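Death domain of TUBE (Drosophila melanogaster, PDB 1D2Z) carries Toll receptor signals that set embryonic dorsoventral polarity, its death domain binding that of the kinase Pelle, which Tube recruits to the plasma membrane and activates. Local coordinates at residues 19-24 against 127-132; 3-8 against 12-17; 112-117 against 121-126. All coordinates share one frame; numbering follows the deposited sequence.

Contact 1. Residues 19-24 against 127-132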
# COMPACT_ATOMS: atom_id res chain seq x y z
N ILE B 19 -3.89 -7.27 -13.99
CA ILE B 19 -3.38 -7.94 -12.81
C ILE B 19 -1.91 -7.57 -12.64
O ILE B 19 -1.44 -7.36 -11.53
CB ILE B 19 -3.49 -9.48 -12.93
CG1 ILE B 19 -4.96 -9.92 -12.86
CG2 ILE B 19 -2.69 -10.16 -11.82
CD1 ILE B 19 -5.65 -9.59 -11.54
N TYR B 20 -1.21 -7.42 -13.76
CA TYR B 20 0.21 -7.07 -13.73
C TYR B 20 0.44 -5.69 -13.12
O TYR B 20 1.42 -5.50 -12.38
CB TYR B 20 0.83 -7.13 -15.13
CG TYR B 20 2.31 -6.86 -15.13
CD1 TYR B 20 3.20 -7.73 -14.49
CD2 TYR B 20 2.84 -5.71 -15.73
CE1 TYR B 20 4.56 -7.47 -14.45
CE2 TYR B 20 4.20 -5.44 -15.69
CZ TYR B 20 5.06 -6.33 -15.05
OH TYR B 20 6.41 -6.07 -15.00
N ARG B 21 -0.42 -4.73 -13.44
CA ARG B 21 -0.28 -3.38 -12.89
C ARG B 21 -0.48 -3.45 -11.38
O ARG B 21 0.25 -2.82 -10.62
CB ARG B 21 -1.25 -2.41 -13.55
CG ARG B 21 -0.91 -2.15 -15.02
CD ARG B 21 -1.66 -0.96 -15.59
NE ARG B 21 -3.09 -1.22 -15.69
CZ ARG B 21 -4.02 -0.27 -15.74
NH1 ARG B 21 -3.68 1.02 -15.69
NH2 ARG B 21 -5.30 -0.61 -15.84
N LEU B 22 -1.44 -4.27 -10.95
CA LEU B 22 -1.72 -4.47 -9.53
C LEU B 22 -0.50 -5.13 -8.87
O LEU B 22 -0.09 -4.74 -7.78
CB LEU B 22 -2.95 -5.37 -9.34
CG LEU B 22 -3.22 -5.89 -7.93
CD1 LEU B 22 -3.54 -4.74 -6.97
CD2 LEU B 22 -4.37 -6.87 -7.97
N ALA B 23 0.06 -6.13 -9.56
CA ALA B 23 1.22 -6.86 -9.06
C ALA B 23 2.41 -5.96 -8.74
O ALA B 23 3.02 -6.08 -7.68
CB ALA B 23 1.64 -7.95 -10.06
N LYS B 24 2.73 -5.04 -9.65
CA LYS B 24 3.85 -4.12 -9.44
C LYS B 24 3.65 -3.26 -8.20
O LYS B 24 4.61 -2.91 -7.51
CB LYS B 24 4.09 -3.25 -10.68
CG LYS B 24 4.57 -4.04 -11.90
CD LYS B 24 5.67 -5.05 -11.52
CE LYS B 24 6.94 -4.38 -11.01
NZ LYS B 24 7.84 -5.38 -10.34
N ALA B 127 -10.11 -0.18 -6.59
CA ALA B 127 -11.38 0.54 -6.50
C ALA B 127 -11.62 1.43 -7.71
O ALA B 127 -12.67 1.36 -8.35
CB ALA B 127 -11.43 1.37 -5.22
N LEU B 128 -10.63 2.25 -8.04
CA LEU B 128 -10.74 3.17 -9.17
C LEU B 128 -10.68 2.50 -10.54
O LEU B 128 -11.66 2.48 -11.28
CB LEU B 128 -9.66 4.25 -9.07
CG LEU B 128 -9.77 5.20 -7.88
CD1 LEU B 128 -8.50 6.03 -7.75
CD2 LEU B 128 -10.99 6.09 -8.06
N ASP B 129 -9.52 1.91 -10.84
CA ASP B 129 -9.29 1.26 -12.13
C ASP B 129 -10.17 0.05 -12.46
O ASP B 129 -10.67 -0.05 -13.58
CB ASP B 129 -7.81 0.88 -12.26
CG ASP B 129 -7.40 0.57 -13.68
OD1 ASP B 129 -7.54 -0.60 -14.10
OD2 ASP B 129 -6.93 1.49 -14.38
N PHE B 130 -10.34 -0.86 -11.51
CA PHE B 130 -11.15 -2.06 -11.75
C PHE B 130 -12.66 -1.88 -11.58
O PHE B 130 -13.45 -2.36 -12.40
CB PHE B 130 -10.71 -3.21 -10.83
CG PHE B 130 -9.37 -3.80 -11.15
CD1 PHE B 130 -8.46 -3.14 -11.98
CD2 PHE B 130 -9.00 -5.02 -10.59
CE1 PHE B 130 -7.21 -3.69 -12.24
CE2 PHE B 130 -7.74 -5.58 -10.85
CZ PHE B 130 -6.85 -4.91 -11.67
N LEU B 131 -13.06 -1.22 -10.50
CA LEU B 131 -14.48 -1.04 -10.18
C LEU B 131 -15.09 0.33 -10.47
O LEU B 131 -16.30 0.48 -10.38
CB LEU B 131 -14.71 -1.38 -8.71
CG LEU B 131 -14.35 -2.79 -8.25
CD1 LEU B 131 -14.30 -2.85 -6.73
CD2 LEU B 131 -15.37 -3.78 -8.80
N ASN B 132 -14.25 1.31 -10.81
CA ASN B 132 -14.69 2.67 -11.08
C ASN B 132 -15.36 3.29 -9.84
O ASN B 132 -16.11 4.27 -9.95
CB ASN B 132 -15.64 2.70 -12.28
CG ASN B 132 -15.79 4.10 -12.89
OD1 ASN B 132 -16.71 4.35 -13.67
ND2 ASN B 132 -14.87 5.00 -12.54
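Arg21 and Asp129 form the charged part of this contact, a salt bridge between helix 16-27 and helix 120-130. One nitrogen does most of the work: Arg21 NH2 lies 2.8 Å from Asp129 OD1, and the same NH2 is 3.0 Å from Asp129 OD2. It therefore faces both carboxylate oxygens, and this is not the flat two-nitrogen, two-oxygen pairing often seen between such groups. The guanidinium and carboxylate planes stand 75° apart, and the two side chains meet nearly at right angles. A bend at chi3 (-68°) swings the Arg21 guanidinium off the line of its chain to reach across, while chi1 of Asp129 (-164°) turns its carboxylate toward helix 16-27. Each charge also has a second mate, since Asp18 OD1 pairs with Arg21 NH2 and Lys4 NZ with Asp129 OD1. An alanine in place of Asp129 would probably leave Lys4 and Arg21, two like charges close together, without the carboxylate between them, with Asp18 the acid still near both.

The rest of the contact is made by Phe130, whose CZ comes obliquely to within 4.4 Å of the backbone N of Ile19. Ile19 CD1 is 4.6 Å from Phe130 CE2, and Leu22 CB is a similar 4.6 Å from Phe130 CZ, so the aliphatic chains border the ring without pressing on it. Asp129 OD1 lies at the edge of this same ring, in its plane, which places the charged group beside the aromatic one.

In the death-domain bundle, the contact joins the C-terminal part of helix 120-130, where 127-130 make a wider pi-type turn, to helix 16-27. Ile92 of helix 87-96 packs on Ile19 and Leu22, and Leu110 of helix 107-116 also meets Leu22.

Contact 2. Residues 3-8 against 12-17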
# COMPACT_ATOMS: atom_id res chain seq x y z
N SER B 3 -17.86 0.21 -15.33
CA SER B 3 -16.54 -0.29 -14.96
C SER B 3 -16.13 -1.53 -15.74
O SER B 3 -16.98 -2.26 -16.26
CB SER B 3 -16.51 -0.60 -13.46
OG SER B 3 -17.51 -1.54 -13.12
N LYS B 4 -14.82 -1.77 -15.81
CA LYS B 4 -14.28 -2.93 -16.52
C LYS B 4 -14.65 -4.24 -15.83
O LYS B 4 -14.91 -5.25 -16.49
CB LYS B 4 -12.76 -2.82 -16.63
CG LYS B 4 -12.29 -1.63 -17.45
CD LYS B 4 -10.78 -1.65 -17.68
CE LYS B 4 -10.00 -1.41 -16.39
NZ LYS B 4 -8.54 -1.34 -16.64
N TYR B 5 -14.70 -4.22 -14.50
CA TYR B 5 -15.02 -5.42 -13.74
C TYR B 5 -16.03 -5.15 -12.63
O TYR B 5 -16.32 -4.00 -12.31
CB TYR B 5 -13.75 -6.02 -13.13
CG TYR B 5 -12.60 -6.17 -14.11
CD1 TYR B 5 -12.61 -7.17 -15.09
CD2 TYR B 5 -11.51 -5.30 -14.07
CE1 TYR B 5 -11.57 -7.29 -16.01
CE2 TYR B 5 -10.47 -5.41 -14.99
CZ TYR B 5 -10.51 -6.41 -15.96
OH TYR B 5 -9.48 -6.52 -16.87
N SER B 6 -16.56 -6.22 -12.06
CA SER B 6 -17.50 -6.12 -10.96
C SER B 6 -16.90 -6.87 -9.77
O SER B 6 -15.93 -7.61 -9.92
CB SER B 6 -18.85 -6.72 -11.34
OG SER B 6 -18.83 -8.14 -11.24
N ARG B 7 -17.48 -6.67 -8.59
CA ARG B 7 -17.00 -7.33 -7.39
C ARG B 7 -17.02 -8.85 -7.52
O ARG B 7 -16.21 -9.54 -6.90
CB ARG B 7 -17.85 -6.91 -6.18
CG ARG B 7 -17.44 -5.60 -5.56
CD ARG B 7 -18.49 -5.11 -4.57
NE ARG B 7 -17.89 -4.41 -3.43
CZ ARG B 7 -17.10 -3.34 -3.51
NH1 ARG B 7 -16.80 -2.83 -4.70
NH2 ARG B 7 -16.62 -2.78 -2.41
N ASN B 8 -17.93 -9.35 -8.34
CA ASN B 8 -18.08 -10.79 -8.56
C ASN B 8 -17.17 -11.38 -9.62
O ASN B 8 -17.13 -12.60 -9.80
CB ASN B 8 -19.54 -11.11 -8.88
CG ASN B 8 -20.48 -10.68 -7.78
OD1 ASN B 8 -21.02 -9.57 -7.80
ND2 ASN B 8 -20.67 -11.54 -6.79
N ARG B 12 -9.03 -14.54 -12.05
CA ARG B 12 -8.52 -15.23 -13.24
C ARG B 12 -9.17 -14.71 -14.53
O ARG B 12 -8.64 -14.91 -15.62
CB ARG B 12 -8.73 -16.74 -13.13
CG ARG B 12 -10.17 -17.17 -12.98
CD ARG B 12 -10.29 -18.68 -12.97
NE ARG B 12 -11.63 -19.12 -12.60
CZ ARG B 12 -12.23 -20.21 -13.07
NH1 ARG B 12 -11.62 -20.99 -13.95
NH2 ARG B 12 -13.45 -20.53 -12.65
N ARG B 13 -10.30 -14.02 -14.39
CA ARG B 13 -11.02 -13.46 -15.53
C ARG B 13 -10.55 -12.04 -15.84
O ARG B 13 -10.88 -11.49 -16.89
CB ARG B 13 -12.53 -13.43 -15.27
CG ARG B 13 -13.15 -14.79 -15.00
CD ARG B 13 -13.01 -15.72 -16.19
NE ARG B 13 -13.97 -16.82 -16.13
CZ ARG B 13 -13.79 -18.02 -16.67
NH1 ARG B 13 -12.66 -18.29 -17.32
NH2 ARG B 13 -14.73 -18.95 -16.57
N VAL B 14 -9.81 -11.44 -14.91
CA VAL B 14 -9.28 -10.10 -15.11
C VAL B 14 -8.16 -10.17 -16.14
O VAL B 14 -7.39 -11.13 -16.16
CB VAL B 14 -8.74 -9.50 -13.79
CG1 VAL B 14 -8.06 -8.17 -14.04
CG2 VAL B 14 -9.87 -9.33 -12.79
N GLU B 15 -8.09 -9.16 -17.00
CA GLU B 15 -7.08 -9.11 -18.03
C GLU B 15 -5.69 -9.19 -17.40
O GLU B 15 -5.41 -8.51 -16.41
CB GLU B 15 -7.23 -7.82 -18.85
CG GLU B 15 -6.65 -7.89 -20.25
CD GLU B 15 -7.18 -6.79 -21.14
OE1 GLU B 15 -8.37 -6.85 -21.51
OE2 GLU B 15 -6.41 -5.85 -21.47
N ASP B 16 -4.85 -10.07 -17.96
CA ASP B 16 -3.50 -10.29 -17.45
C ASP B 16 -2.70 -9.01 -17.21
O ASP B 16 -2.00 -8.91 -16.20
CB ASP B 16 -2.73 -11.22 -18.38
CG ASP B 16 -1.49 -11.80 -17.72
OD1 ASP B 16 -1.63 -12.39 -16.63
OD2 ASP B 16 -0.38 -11.67 -18.29
N ASN B 17 -2.81 -8.05 -18.12
CA ASN B 17 -2.09 -6.78 -18.00
C ASN B 17 -2.61 -5.95 -16.82
O ASN B 17 -1.86 -5.17 -16.22
CB ASN B 17 -2.21 -5.97 -19.30
CG ASN B 17 -1.40 -4.68 -19.26
OD1 ASN B 17 -1.94 -3.59 -19.44
ND2 ASN B 17 -0.09 -4.81 -19.04
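Tyr5 and Val14 have the nearest backbones of the two segments, their CA atoms 7.5 Å apart, where the irregular chain of 3-8 passes the loop leading into helix 16-27. Tyr5 has an extended backbone there, and with CG set beside the backbone N (chi1 -49°) its ring reaches across to the other segment. Val14 sits over one face: its CG2 is 4.1 Å from the centroid of the Tyr5 ring and only 9° off the normal, a CH-pi contact over the ring centre. The other methyl goes to the phenolic end, with Val14 CG1 3.6 Å from Tyr5 CZ. Lys4 CB covers the opposite face toward the rim, so the ring is layered between its own neighbour and the valine.

The segment 12-17 holds the start of the first long helix of the death domain, with Glu15 as its N-cap. Tyr5 works at this entry point: its OH accepts the N-H of Glu15 at 3.0 Å in a fairly straight bond of 159°. Glu15 CB also lies against the oxygen, 3.3 Å from Tyr5 OH. The hydroxyl has a further hydrogen-bond partner in Asp18 OD2, in the first turn of the helix, so it ties the N-cap residue to that turn. Beyond the tyrosine, Val14 packs on Val107 of helix 107-116, while Phe130 meets the Tyr5 ring edge-to-face.

Contact 3. Residues 112-117 against 121-126; sequences QLLVQA and SAADFV
Leu114 meets the main flat group of this contact, the peptide unit joining Ala122 to Ala123, whose face is covered by the CD1 methyl. That methyl is 3.8 Å from both Ala122 C and Ala123 N, standing over the plane of the peptide. The aromatic ring of the segment takes no part: Phe125 turns to helix 16-27, where it packs on Arg21 and Ile25 and meets the Phe130 ring at about 65°.

Side chain against side chain, Leu114 is the projecting group, placed among two alanines and a valine. Its CD2 lies 3.9 Å from Ala122 CB, and its CB lies 3.9 Å from Ala123 CB. With CG opposite the carbonyl carbon (chi1 -69°), the branch extends onward so that Leu114 CD1 also reaches Val126 CG2 at 3.8 Å, the two chains crossing nearly at right angles.

The two helices form an antiparallel hairpin within the six-helix death domain, joined by a short turn. Their local axes approach to 8.6 Å at an angle of 153°, and the small alanine side chains on one of them are consistent with the close approach of the backbones: the CA atoms of Leu114 and Ala123 are 5.5 Å apart. Val115 adds a lighter touch beside them, its CG2 4.2 Å from Ala123 CB.

Leu114 also touches Leu35 of helix 31-38, and Ala122 touches Leu26 of helix 16-27. Ser121 and Asp124 of this segment bond to the Pelle death domain: Ser121 OG to Gly71 O of Pelle, and Asp124 OD2, salt-bridged within Tube to Arg138, to Asn74 ND2 of Pelle.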
# COMPACT_ATOMS: atom_id res chain seq x y z
N GLN B 112 -11.47 -6.02 -0.36
CA GLN B 112 -11.69 -6.04 1.08
C GLN B 112 -10.48 -6.57 1.85
O GLN B 112 -10.18 -6.08 2.94
CB GLN B 112 -12.96 -6.81 1.41
CG GLN B 112 -14.21 -6.05 1.00
CD GLN B 112 -15.47 -6.86 1.15
OE1 GLN B 112 -16.17 -6.77 2.16
NE2 GLN B 112 -15.79 -7.65 0.12
N LEU B 113 -9.79 -7.56 1.29
CA LEU B 113 -8.59 -8.09 1.95
C LEU B 113 -7.46 -7.05 1.89
O LEU B 113 -6.70 -6.90 2.84
CB LEU B 113 -8.14 -9.42 1.33
CG LEU B 113 -9.06 -10.63 1.60
CD1 LEU B 113 -8.50 -11.87 0.92
CD2 LEU B 113 -9.20 -10.87 3.10
N LEU B 114 -7.38 -6.30 0.79
CA LEU B 114 -6.35 -5.26 0.65
C LEU B 114 -6.56 -4.20 1.73
O LEU B 114 -5.60 -3.74 2.35
CB LEU B 114 -6.41 -4.62 -0.74
CG LEU B 114 -6.00 -5.49 -1.93
CD1 LEU B 114 -6.29 -4.75 -3.24
CD2 LEU B 114 -4.52 -5.84 -1.84
N VAL B 115 -7.82 -3.86 1.97
CA VAL B 115 -8.19 -2.86 2.97
C VAL B 115 -7.84 -3.37 4.38
O VAL B 115 -7.28 -2.63 5.18
CB VAL B 115 -9.70 -2.52 2.89
CG1 VAL B 115 -10.12 -1.61 4.05
CG2 VAL B 115 -10.01 -1.86 1.55
N GLN B 116 -8.14 -4.64 4.65
CA GLN B 116 -7.84 -5.25 5.95
C GLN B 116 -6.34 -5.20 6.27
O GLN B 116 -5.95 -5.02 7.43
CB GLN B 116 -8.33 -6.71 5.97
CG GLN B 116 -7.88 -7.52 7.20
CD GLN B 116 -8.48 -7.00 8.51
OE1 GLN B 116 -9.59 -6.46 8.53
NE2 GLN B 116 -7.75 -7.20 9.60
N ALA B 117 -5.51 -5.37 5.25
CA ALA B 117 -4.05 -5.33 5.44
C ALA B 117 -3.46 -3.92 5.26
O ALA B 117 -2.23 -3.75 5.27
CB ALA B 117 -3.38 -6.31 4.48
N SER B 121 -2.52 1.57 -1.47
CA SER B 121 -2.11 1.89 -2.84
C SER B 121 -2.75 0.88 -3.79
O SER B 121 -3.26 1.24 -4.85
CB SER B 121 -0.59 1.83 -2.98
OG SER B 121 -0.06 3.12 -3.10
N ALA B 122 -2.73 -0.39 -3.39
CA ALA B 122 -3.32 -1.46 -4.18
C ALA B 122 -4.83 -1.36 -4.14
O ALA B 122 -5.50 -1.48 -5.17
CB ALA B 122 -2.86 -2.82 -3.66
N ALA B 123 -5.37 -1.12 -2.94
CA ALA B 123 -6.81 -1.00 -2.76
C ALA B 123 -7.41 0.16 -3.58
O ALA B 123 -8.46 -0.01 -4.19
CB ALA B 123 -7.15 -0.83 -1.28
N ASP B 124 -6.75 1.31 -3.57
CA ASP B 124 -7.21 2.49 -4.32
C ASP B 124 -7.21 2.19 -5.82
O ASP B 124 -8.10 2.62 -6.56
CB ASP B 124 -6.33 3.72 -4.05
CG ASP B 124 -6.45 4.24 -2.62
OD1 ASP B 124 -7.34 3.78 -1.87
OD2 ASP B 124 -5.63 5.10 -2.23
N PHE B 125 -6.18 1.46 -6.25
CA PHE B 125 -6.04 1.08 -7.65
C PHE B 125 -7.18 0.15 -8.06
O PHE B 125 -7.79 0.34 -9.11
CB PHE B 125 -4.70 0.38 -7.88
CG PHE B 125 -4.54 -0.18 -9.27
CD1 PHE B 125 -4.29 0.67 -10.35
CD2 PHE B 125 -4.66 -1.54 -9.50
CE1 PHE B 125 -4.16 0.16 -11.65
CE2 PHE B 125 -4.54 -2.06 -10.79
CZ PHE B 125 -4.29 -1.21 -11.87
N VAL B 126 -7.47 -0.85 -7.24
CA VAL B 126 -8.54 -1.79 -7.53
C VAL B 126 -9.90 -1.09 -7.53
O VAL B 126 -10.75 -1.37 -8.38
CB VAL B 126 -8.54 -2.98 -6.53
CG1 VAL B 126 -9.82 -3.81 -6.67
CG2 VAL B 126 -7.31 -3.87 -6.78

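Contact 2 comes first along the chain, and the segments of contact 3 lie between the two of contact 1. Contacts 1 and 2 share helix 16-27, their centres 9 Å apart; contacts 1 and 3 share helix 120-130, their centres 10 Å apart. Contact 1 therefore joins the other two, which lie 15 Å apart between centres and do not touch, their nearest atoms being about 5 Å apart. All three belong to the one death domain: contact 2 attaches the N-terminal stretch, contact 1 brings the first and last helices together, and contact 3 packs the hairpin of helices 107-116 and 120-130, part of which faces Pelle.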